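Local coordinates for flavoprotein (PDB 5V8S) that probably transfers electrons as an FMN-binding oxidoreductase, and carries a mu-oxo-diiron centre in its metallo-beta-lactamase-like part beside a flavodoxin-like part, at residues 108-113 against 117-122; 198-203 against 248-253; 311-316 against 339-344. The protein carries 1 engineered substitution. All coordinates share one frame; numbering follows the deposited sequence.

How the contacts relate
Followed from the N terminus, the three contacts come in series: none nests in or crosses another. Contact 1 closes first, across a turn of three residues, and holds a helix to the next strand of the seven-stranded sheet in the beta-lactamase-like part. Contact 2 closes a loop of 44 residues and sets helix 196-214 beside helix 248-260; its centre lies about 32 Å from that of contact 1. Contact 3, closing 22 residues, joins two helices of the flavodoxin-like part, on the opposite side of the chain's centre from contact 1. Contacts 2 and 3 approach to about 7 Å between nearest atoms, and helix 196-214, which supplies segment 198-203, also touches segment 311-316 through Val211 and Lys208.

Contact 1 (108-113 against 117-122); sequences ATLKTI and VEIIAS
Val117 divides its two methyl groups between two residues of the helix it follows, Leu110 and Ile113, and so shows how one branched side chain can seat a helix on its neighbouring strand. One branch, CG1, meets Ile113 tip to tip, with Val117 CG1 3.7 Å from Ile113 CG2; the terminal CD1 of the isoleucine lies slightly farther from the same methyl. With CG1 anti to the carbonyl carbon (chi1 -68°), the other branch, CG2, falls between the backbone N and the carbonyl carbon and faces Leu110, whose CD2 lies 3.7 Å from Val117 CG2. Here the leucine and valine side chains pass at a slant rather than end on.

The CB of Leu110 points to the side of the strand, and only its two methyls reach it. With CG anti to the carbonyl carbon (chi1 -65°) and the chain extended at the next bond, both methyls meet Ile119 tip to tip. Leu110 CD2 and Ile119 CD1 are 3.9 Å apart, and Leu110 CD1 lies equally far from that same isoleucine methyl.

The segments belong to a beta-alpha-beta crossover of the metallo-beta-lactamase-like part: strand 92-94 leads by way of helix 106-113 into the parallel, adjacent strand 118-121. Ile93 on the first strand packs against Leu110 and Ile113 of the helix and also against Val117, while Ile135 covers Leu110 and Ile119.

No hydrogen bond crosses between the segments; within the helix, Thr112 OG1 gives a bond of 2.9 Å to Ala108 O, one turn back, from a position tilted out of the carbonyl plane. Thr112 N reaches that oxygen from the opposite face, and two donors thereby grip one carbonyl.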
loop_
_atom_site.group_PDB
_atom_site.type_symbol
_atom_site.label_atom_id
_atom_site.label_comp_id
_atom_site.label_asym_id
_atom_site.label_seq_id
_atom_site.Cartn_x
_atom_site.Cartn_y
_atom_site.Cartn_z
ATOM N N ALA A 108 -19.707 -28.203 2.315
ATOM C CA ALA A 108 -19.973 -29.086 1.184
ATOM C C ALA A 108 -19.615 -30.525 1.522
ATOM O O ALA A 108 -20.322 -31.468 1.120
ATOM C CB ALA A 108 -19.156 -28.616 -0.016
ATOM N N THR A 109 -18.537 -30.718 2.282
ATOM C CA THR A 109 -18.139 -32.064 2.675
ATOM C C THR A 109 -19.211 -32.698 3.546
ATOM O O THR A 109 -19.583 -33.861 3.346
ATOM C CB THR A 109 -16.793 -32.015 3.407
ATOM O OG1 THR A 109 -15.810 -31.429 2.549
ATOM C CG2 THR A 109 -16.319 -33.422 3.797
ATOM N N LEU A 110 -19.725 -31.946 4.522
ATOM C CA LEU A 110 -20.727 -32.509 5.422
ATOM C C LEU A 110 -21.993 -32.885 4.658
ATOM O O LEU A 110 -22.608 -33.922 4.925
ATOM C CB LEU A 110 -21.037 -31.520 6.551
ATOM C CG LEU A 110 -19.902 -31.202 7.531
ATOM C CD1 LEU A 110 -20.317 -30.162 8.546
ATOM C CD2 LEU A 110 -19.439 -32.464 8.243
ATOM N N LYS A 111 -22.390 -32.063 3.690
ATOM C CA LYS A 111 -23.571 -32.382 2.891
ATOM C C LYS A 111 -23.346 -33.631 2.046
ATOM O O LYS A 111 -24.254 -34.459 1.891
ATOM C CB LYS A 111 -23.935 -31.199 1.993
ATOM C CG LYS A 111 -25.246 -30.512 2.368
ATOM C CD LYS A 111 -25.416 -29.175 1.645
ATOM C CE LYS A 111 -26.701 -28.458 2.062
ATOM N NZ LYS A 111 -26.794 -27.088 1.465
ATOM N N THR A 112 -22.147 -33.780 1.482
ATOM C CA THR A 112 -21.853 -34.952 0.666
ATOM C C THR A 112 -21.812 -36.217 1.515
ATOM O O THR A 112 -22.246 -37.285 1.066
ATOM C CB THR A 112 -20.530 -34.749 -0.069
ATOM O OG1 THR A 112 -20.601 -33.547 -0.834
ATOM C CG2 THR A 112 -20.250 -35.896 -1.014
ATOM N N ILE A 113 -21.296 -36.123 2.742
ATOM C CA ILE A 113 -21.267 -37.294 3.614
ATOM C C ILE A 113 -22.690 -37.746 3.922
ATOM O O ILE A 113 -23.007 -38.939 3.876
ATOM C CB ILE A 113 -20.446 -37.012 4.889
ATOM C CG1 ILE A 113 -18.983 -36.753 4.533
ATOM C CG2 ILE A 113 -20.514 -38.204 5.845
ATOM C CD1 ILE A 113 -18.150 -36.232 5.684
ATOM N N VAL A 117 -21.130 -36.970 11.527
ATOM C CA VAL A 117 -19.747 -37.374 11.738
ATOM C C VAL A 117 -19.273 -36.741 13.037
ATOM O O VAL A 117 -19.851 -35.768 13.527
ATOM C CB VAL A 117 -18.835 -36.957 10.566
ATOM C CG1 VAL A 117 -19.180 -37.743 9.317
ATOM C CG2 VAL A 117 -18.982 -35.489 10.299
ATOM N N GLU A 118 -18.197 -37.292 13.595
ATOM C CA GLU A 118 -17.551 -36.653 14.734
ATOM C C GLU A 118 -16.595 -35.583 14.216
ATOM O O GLU A 118 -15.610 -35.898 13.540
ATOM C CB GLU A 118 -16.812 -37.680 15.580
ATOM C CG GLU A 118 -16.198 -37.083 16.813
ATOM C CD GLU A 118 -15.649 -38.145 17.749
ATOM O OE1 GLU A 118 -16.444 -38.760 18.497
ATOM O OE2 GLU A 118 -14.430 -38.374 17.719
ATOM N N ILE A 119 -16.901 -34.319 14.510
ATOM C CA ILE A 119 -16.050 -33.183 14.144
ATOM C C ILE A 119 -15.249 -32.791 15.379
ATOM O O ILE A 119 -15.826 -32.460 16.420
ATOM C CB ILE A 119 -16.893 -31.998 13.639
ATOM C CG1 ILE A 119 -17.759 -32.440 12.452
ATOM C CG2 ILE A 119 -15.992 -30.813 13.259
ATOM C CD1 ILE A 119 -18.715 -31.359 11.914
ATOM N N ILE A 120 -13.921 -32.823 15.284
ATOM C CA ILE A 120 -13.045 -32.545 16.422
ATOM C C ILE A 120 -12.365 -31.197 16.214
ATOM O O ILE A 120 -11.774 -30.946 15.154
ATOM C CB ILE A 120 -12.000 -33.659 16.604
ATOM C CG1 ILE A 120 -12.702 -34.963 16.961
ATOM C CG2 ILE A 120 -10.976 -33.271 17.674
ATOM C CD1 ILE A 120 -11.806 -36.157 16.856
ATOM N N ALA A 121 -12.406 -30.349 17.244
ATOM C CA ALA A 121 -11.758 -29.046 17.180
ATOM C C ALA A 121 -11.404 -28.603 18.593
ATOM O O ALA A 121 -11.834 -29.202 19.577
ATOM C CB ALA A 121 -12.670 -28.014 16.508
ATOM N N SER A 122 -10.639 -27.528 18.691
ATOM C CA SER A 122 -10.398 -26.907 19.984
ATOM C C SER A 122 -11.648 -26.162 20.461
ATOM O O SER A 122 -12.641 -26.019 19.742
ATOM C CB SER A 122 -9.246 -25.917 19.876
ATOM O OG SER A 122 -9.640 -24.784 19.117
#

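Contact 2 (198-203 against 248-253); sequences VVERYL and PQRLLN
Arg250 reaches across from its helix and lays its guanidinium group on Val199. The methyl Val199 CG1 stands 3.5 Å from Arg250 CZ, over the centre of one face, so an apolar carbon rather than an acceptor meets the flat group here. Arg250 gains its reach from a fully extended chain, with CG anti to the backbone N (chi1 -176°). This is the close part of the contact. Leu203 CD1 adds a looser, slanting approach to Arg250 NE at 4.1 Å.

Towards solvent the fit slackens. Glu200 starts off in the direction away from the other helix, and its CG is 4.1 Å from Arg250 NH2. Its carboxylate makes no salt bridge with the arginine: Glu200 OE2 and Arg250 NH2 stay 4.8 Å apart. The salt bridge goes instead from Arg250 NH1 to Glu196, one turn before Glu200 in the same helix, whose carboxylate also comes close to that of Glu200; the arginine probably eases this like-charge pair.

The two helix segments run nearly parallel, at 20°, with axes 12.5 Å apart. Trp244 touches Val199 and Leu251 from the loop before helix 248-260, and Leu251 and Leu252 rest on Leu236 of strand 235-238.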
loop_
_atom_site.group_PDB
_atom_site.type_symbol
_atom_site.label_atom_id
_atom_site.label_comp_id
_atom_site.label_asym_id
_atom_site.label_seq_id
_atom_site.Cartn_x
_atom_site.Cartn_y
_atom_site.Cartn_z
ATOM N N VAL A 198 15.027 -28.352 -4.175
ATOM C CA VAL A 198 13.682 -27.852 -3.901
ATOM C C VAL A 198 13.605 -27.289 -2.487
ATOM O O VAL A 198 13.047 -26.212 -2.260
ATOM C CB VAL A 198 12.632 -28.961 -4.124
ATOM C CG1 VAL A 198 11.242 -28.530 -3.620
ATOM C CG2 VAL A 198 12.584 -29.369 -5.605
ATOM N N VAL A 199 14.147 -28.011 -1.509
ATOM C CA VAL A 199 14.090 -27.527 -0.131
ATOM C C VAL A 199 14.756 -26.161 -0.014
ATOM O O VAL A 199 14.220 -25.244 0.623
ATOM C CB VAL A 199 14.707 -28.555 0.833
ATOM C CG1 VAL A 199 14.920 -27.935 2.206
ATOM C CG2 VAL A 199 13.818 -29.782 0.927
ATOM N N GLU A 200 15.933 -25.997 -0.638
ATOM C CA GLU A 200 16.655 -24.731 -0.521
ATOM C C GLU A 200 15.890 -23.584 -1.162
ATOM O O GLU A 200 15.887 -22.470 -0.630
ATOM C CB GLU A 200 18.050 -24.851 -1.134
ATOM C CG GLU A 200 18.964 -25.722 -0.293
ATOM C CD GLU A 200 20.328 -25.956 -0.923
ATOM O OE1 GLU A 200 20.789 -25.085 -1.684
ATOM O OE2 GLU A 200 20.942 -27.016 -0.650
ATOM N N ARG A 201 15.263 -23.811 -2.319
ATOM C CA ARG A 201 14.446 -22.779 -2.939
ATOM C C ARG A 201 13.193 -22.496 -2.124
ATOM O O ARG A 201 12.659 -21.393 -2.189
ATOM C CB ARG A 201 14.099 -23.253 -4.346
ATOM C CG ARG A 201 13.079 -22.515 -5.088
ATOM C CD ARG A 201 12.874 -23.147 -6.478
ATOM N NE ARG A 201 13.901 -24.139 -6.835
ATOM C CZ ARG A 201 13.641 -25.340 -7.348
ATOM N NH1 ARG A 201 12.386 -25.721 -7.602
ATOM N NH2 ARG A 201 14.647 -26.159 -7.621
ATOM N N TYR A 202 12.686 -23.496 -1.394
ATOM C CA TYR A 202 11.416 -23.382 -0.682
ATOM C C TYR A 202 11.543 -22.577 0.610
ATOM O O TYR A 202 10.632 -21.820 0.958
ATOM C CB TYR A 202 10.889 -24.793 -0.402
ATOM C CG TYR A 202 9.621 -24.860 0.425
ATOM C CD1 TYR A 202 8.447 -24.251 0.000
ATOM C CD2 TYR A 202 9.580 -25.583 1.619
ATOM C CE1 TYR A 202 7.291 -24.330 0.737
ATOM C CE2 TYR A 202 8.407 -25.669 2.373
ATOM C CZ TYR A 202 7.270 -25.025 1.922
ATOM O OH TYR A 202 6.104 -25.118 2.654
ATOM N N LEU A 203 12.637 -22.725 1.346
ATOM C CA LEU A 203 12.682 -22.157 2.692
ATOM C C LEU A 203 12.477 -20.643 2.732
ATOM O O LEU A 203 11.804 -20.162 3.662
ATOM C CB LEU A 203 13.945 -22.618 3.432
ATOM C CG LEU A 203 13.854 -24.072 3.929
ATOM C CD1 LEU A 203 15.217 -24.547 4.384
ATOM C CD2 LEU A 203 12.859 -24.197 5.052
ATOM N N PRO A 248 11.910 -33.467 9.260
ATOM C CA PRO A 248 11.025 -32.436 9.838
ATOM C C PRO A 248 11.724 -31.518 10.825
ATOM O O PRO A 248 11.287 -30.373 10.990
ATOM C CB PRO A 248 9.909 -33.257 10.518
ATOM C CG PRO A 248 10.546 -34.566 10.796
ATOM C CD PRO A 248 11.460 -34.825 9.628
ATOM N N GLN A 249 12.795 -31.962 11.492
ATOM C CA GLN A 249 13.458 -31.084 12.449
ATOM C C GLN A 249 14.094 -29.894 11.745
ATOM O O GLN A 249 14.210 -28.814 12.336
ATOM C CB GLN A 249 14.506 -31.844 13.268
ATOM C CG GLN A 249 14.951 -31.101 14.524
ATOM C CD GLN A 249 13.787 -30.716 15.442
ATOM O OE1 GLN A 249 12.934 -31.545 15.780
ATOM N NE2 GLN A 249 13.759 -29.457 15.857
ATOM N N ARG A 250 14.480 -30.058 10.480
ATOM C CA ARG A 250 15.045 -28.932 9.741
ATOM C C ARG A 250 14.020 -27.815 9.617
ATOM O O ARG A 250 14.358 -26.628 9.725
ATOM C CB ARG A 250 15.489 -29.392 8.352
ATOM C CG ARG A 250 16.169 -28.323 7.525
ATOM C CD ARG A 250 16.638 -28.916 6.202
ATOM N NE ARG A 250 17.308 -27.952 5.348
ATOM C CZ ARG A 250 17.824 -28.245 4.163
ATOM N NH1 ARG A 250 17.763 -29.485 3.693
ATOM N NH2 ARG A 250 18.411 -27.296 3.445
ATOM N N LEU A 251 12.766 -28.182 9.376
ATOM C CA LEU A 251 11.710 -27.190 9.270
ATOM C C LEU A 251 11.426 -26.554 10.624
ATOM O O LEU A 251 11.258 -25.330 10.717
ATOM C CB LEU A 251 10.458 -27.836 8.681
ATOM C CG LEU A 251 9.215 -26.947 8.687
ATOM C CD1 LEU A 251 9.326 -25.838 7.652
ATOM C CD2 LEU A 251 7.980 -27.756 8.457
ATOM N N LEU A 252 11.360 -27.361 11.687
ATOM C CA LEU A 252 11.128 -26.788 13.010
ATOM C C LEU A 252 12.259 -25.839 13.403
ATOM O O LEU A 252 12.008 -24.762 13.961
ATOM C CB LEU A 252 10.906 -27.902 14.040
ATOM C CG LEU A 252 9.622 -28.713 13.749
ATOM C CD1 LEU A 252 9.506 -29.946 14.660
ATOM C CD2 LEU A 252 8.339 -27.868 13.828
ATOM N N ASN A 253 13.513 -26.212 13.112
ATOM C CA ASN A 253 14.628 -25.317 13.416
ATOM C C ASN A 253 14.513 -24.021 12.627
ATOM O O ASN A 253 14.865 -22.956 13.135
ATOM C CB ASN A 253 15.975 -25.981 13.112
ATOM C CG ASN A 253 16.293 -27.132 14.027
ATOM O OD1 ASN A 253 15.762 -27.246 15.130
ATOM N ND2 ASN A 253 17.177 -27.991 13.572
#

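Contact 3 (311-316 against 339-344); sequences SEILKD and RFTLLE
Two helical segments meet with Leu314 opposite Glu344 and Ile313 opposite Thr341, and in both places the backbones keep nearly the same separation. The CA atoms of Leu314 and Glu344 are 8.0 Å apart, those of Ile313 and Thr341 8.2 Å. Helix 310-316 follows strand 296-302, and helix 336-348 follows strand 322-327, so the pair consists of successive connecting helices in the parallel alpha/beta fold of the flavodoxins.

Ile313 and Thr341 cross at about a right angle, methyl to methyl, with Ile313 CD1 4.1 Å from Thr341 CG2. The threonine torsion sorts its two branches: OG1 stands beside the backbone N (chi1 -62°) and bonds to Leu337 O within its own helix, which puts CG2 anti to that N and against the isoleucine. Leu314 works differently. Its CD2 lies 3.8 Å from Glu344 O, a van der Waals contact of a methyl with a main-chain carbonyl oxygen, and its other methyl, CD1, is 4.4 Å from Glu344 CB.

The CG of Glu344 rests over one face of the Phe340 ring, 3.8 Å above the plane and towards the rim. Its carboxylate leaves the contact altogether, forming a salt bridge with Arg339 of the second subunit; Arg339 of this chain reciprocates with Glu344 there. Trp44, from strand 44-45, covers both Leu314 and Glu344.

Chemically, then, methyl groups, packed on one another and on a main-chain carbonyl, carry the buried helix pairing without any hydrogen bond across it, whereas the carboxylate of Glu344 pairs across the subunit interface, where it probably helps hold the two subunits together.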
loop_
_atom_site.group_PDB
_atom_site.type_symbol
_atom_site.label_atom_id
_atom_site.label_comp_id
_atom_site.label_asym_id
_atom_site.label_seq_id
_atom_site.Cartn_x
_atom_site.Cartn_y
_atom_site.Cartn_z
ATOM N N SER A 311 5.290 -7.893 1.214
ATOM C CA SER A 311 5.587 -9.255 1.660
ATOM C C SER A 311 7.050 -9.619 1.454
ATOM O O SER A 311 7.601 -10.411 2.223
ATOM C CB SER A 311 4.680 -10.240 0.924
ATOM O OG SER A 311 4.962 -10.257 -0.466
ATOM N N GLU A 312 7.687 -9.069 0.420
ATOM C CA GLU A 312 9.097 -9.345 0.176
ATOM C C GLU A 312 9.993 -8.579 1.141
ATOM O O GLU A 312 11.005 -9.112 1.607
ATOM C CB GLU A 312 9.440 -8.990 -1.262
ATOM C CG GLU A 312 8.808 -9.892 -2.286
ATOM C CD GLU A 312 9.383 -11.301 -2.240
ATOM O OE1 GLU A 312 10.621 -11.428 -2.158
ATOM O OE2 GLU A 312 8.608 -12.265 -2.299
ATOM N N ILE A 313 9.653 -7.331 1.448
ATOM C CA ILE A 313 10.372 -6.619 2.502
ATOM C C ILE A 313 10.337 -7.420 3.793
ATOM O O ILE A 313 11.367 -7.651 4.435
ATOM C CB ILE A 313 9.780 -5.213 2.700
ATOM C CG1 ILE A 313 9.974 -4.375 1.433
ATOM C CG2 ILE A 313 10.441 -4.521 3.893
ATOM C CD1 ILE A 313 9.222 -3.050 1.428
ATOM N N LEU A 314 9.145 -7.853 4.194
ATOM C CA LEU A 314 8.978 -8.519 5.479
ATOM C C LEU A 314 9.772 -9.816 5.532
ATOM O O LEU A 314 10.386 -10.133 6.555
ATOM C CB LEU A 314 7.494 -8.753 5.727
ATOM C CG LEU A 314 6.684 -7.518 6.109
ATOM C CD1 LEU A 314 5.237 -7.870 6.137
ATOM C CD2 LEU A 314 7.092 -6.973 7.444
ATOM N N LYS A 315 9.809 -10.554 4.421
ATOM C CA LYS A 315 10.547 -11.810 4.363
ATOM C C LYS A 315 12.022 -11.633 4.688
ATOM O O LYS A 315 12.660 -12.563 5.222
ATOM C CB LYS A 315 10.397 -12.390 2.964
ATOM C CG LYS A 315 11.285 -13.543 2.642
ATOM C CD LYS A 315 11.351 -13.743 1.135
ATOM C CE LYS A 315 12.297 -12.757 0.487
ATOM N NZ LYS A 315 12.443 -13.098 -0.944
ATOM N N ASP A 316 12.584 -10.482 4.356
ATOM C CA ASP A 316 14.020 -10.281 4.506
ATOM C C ASP A 316 14.425 -9.757 5.876
ATOM O O ASP A 316 15.624 -9.732 6.170
ATOM C CB ASP A 316 14.535 -9.370 3.376
ATOM C CG ASP A 316 14.879 -10.167 2.117
ATOM O OD1 ASP A 316 15.507 -11.239 2.258
ATOM O OD2 ASP A 316 14.486 -9.784 1.010
ATOM N N ARG A 339 5.083 4.785 5.811
ATOM C CA ARG A 339 4.258 4.553 6.992
ATOM C C ARG A 339 3.712 3.126 6.997
ATOM O O ARG A 339 3.832 2.406 7.997
ATOM C CB ARG A 339 3.106 5.555 7.066
ATOM C CG ARG A 339 2.305 5.414 8.352
ATOM C CD ARG A 339 0.982 6.156 8.285
ATOM N NE ARG A 339 0.097 5.589 7.276
ATOM C CZ ARG A 339 -0.427 6.248 6.245
ATOM N NH1 ARG A 339 -0.169 7.531 6.058
ATOM N NH2 ARG A 339 -1.214 5.613 5.394
ATOM N N PHE A 340 3.113 2.702 5.881
ATOM C CA PHE A 340 2.549 1.357 5.811
ATOM C C PHE A 340 3.626 0.319 6.090
ATOM O O PHE A 340 3.414 -0.619 6.857
ATOM C CB PHE A 340 1.924 1.126 4.430
ATOM C CG PHE A 340 1.251 -0.214 4.271
ATOM C CD1 PHE A 340 -0.061 -0.392 4.655
ATOM C CD2 PHE A 340 1.931 -1.296 3.740
ATOM C CE1 PHE A 340 -0.685 -1.617 4.510
ATOM C CE2 PHE A 340 1.303 -2.513 3.600
ATOM C CZ PHE A 340 -0.007 -2.667 3.972
ATOM N N THR A 341 4.788 0.484 5.465
ATOM C CA THR A 341 5.883 -0.467 5.635
ATOM C C THR A 341 6.342 -0.522 7.088
ATOM O O THR A 341 6.494 -1.609 7.654
ATOM C CB THR A 341 7.033 -0.096 4.705
ATOM O OG1 THR A 341 6.587 -0.180 3.360
ATOM C CG2 THR A 341 8.241 -1.067 4.885
ATOM N N LEU A 342 6.571 0.644 7.703
ATOM C CA LEU A 342 7.006 0.682 9.099
ATOM C C LEU A 342 5.966 0.060 10.021
ATOM O O LEU A 342 6.311 -0.699 10.936
ATOM C CB LEU A 342 7.288 2.123 9.524
ATOM C CG LEU A 342 8.524 2.752 8.883
ATOM C CD1 LEU A 342 8.616 4.220 9.242
ATOM C CD2 LEU A 342 9.793 2.035 9.281
ATOM N N LEU A 343 4.685 0.374 9.803
ATOM C CA LEU A 343 3.658 -0.210 10.662
ATOM C C LEU A 343 3.598 -1.723 10.509
ATOM O O LEU A 343 3.393 -2.432 11.493
ATOM C CB LEU A 343 2.289 0.407 10.384
ATOM C CG LEU A 343 2.108 1.862 10.804
ATOM C CD1 LEU A 343 0.744 2.394 10.354
ATOM C CD2 LEU A 343 2.230 2.000 12.297
ATOM N N GLU A 344 3.775 -2.240 9.286
ATOM C CA GLU A 344 3.772 -3.689 9.119
ATOM C C GLU A 344 5.030 -4.339 9.678
ATOM O O GLU A 344 4.951 -5.468 10.179
ATOM C CB GLU A 344 3.547 -4.085 7.665
ATOM C CG GLU A 344 2.182 -3.665 7.130
ATOM C CD GLU A 344 1.055 -4.113 8.000
ATOM O OE1 GLU A 344 1.073 -5.274 8.462
ATOM O OE2 GLU A 344 0.142 -3.299 8.226
#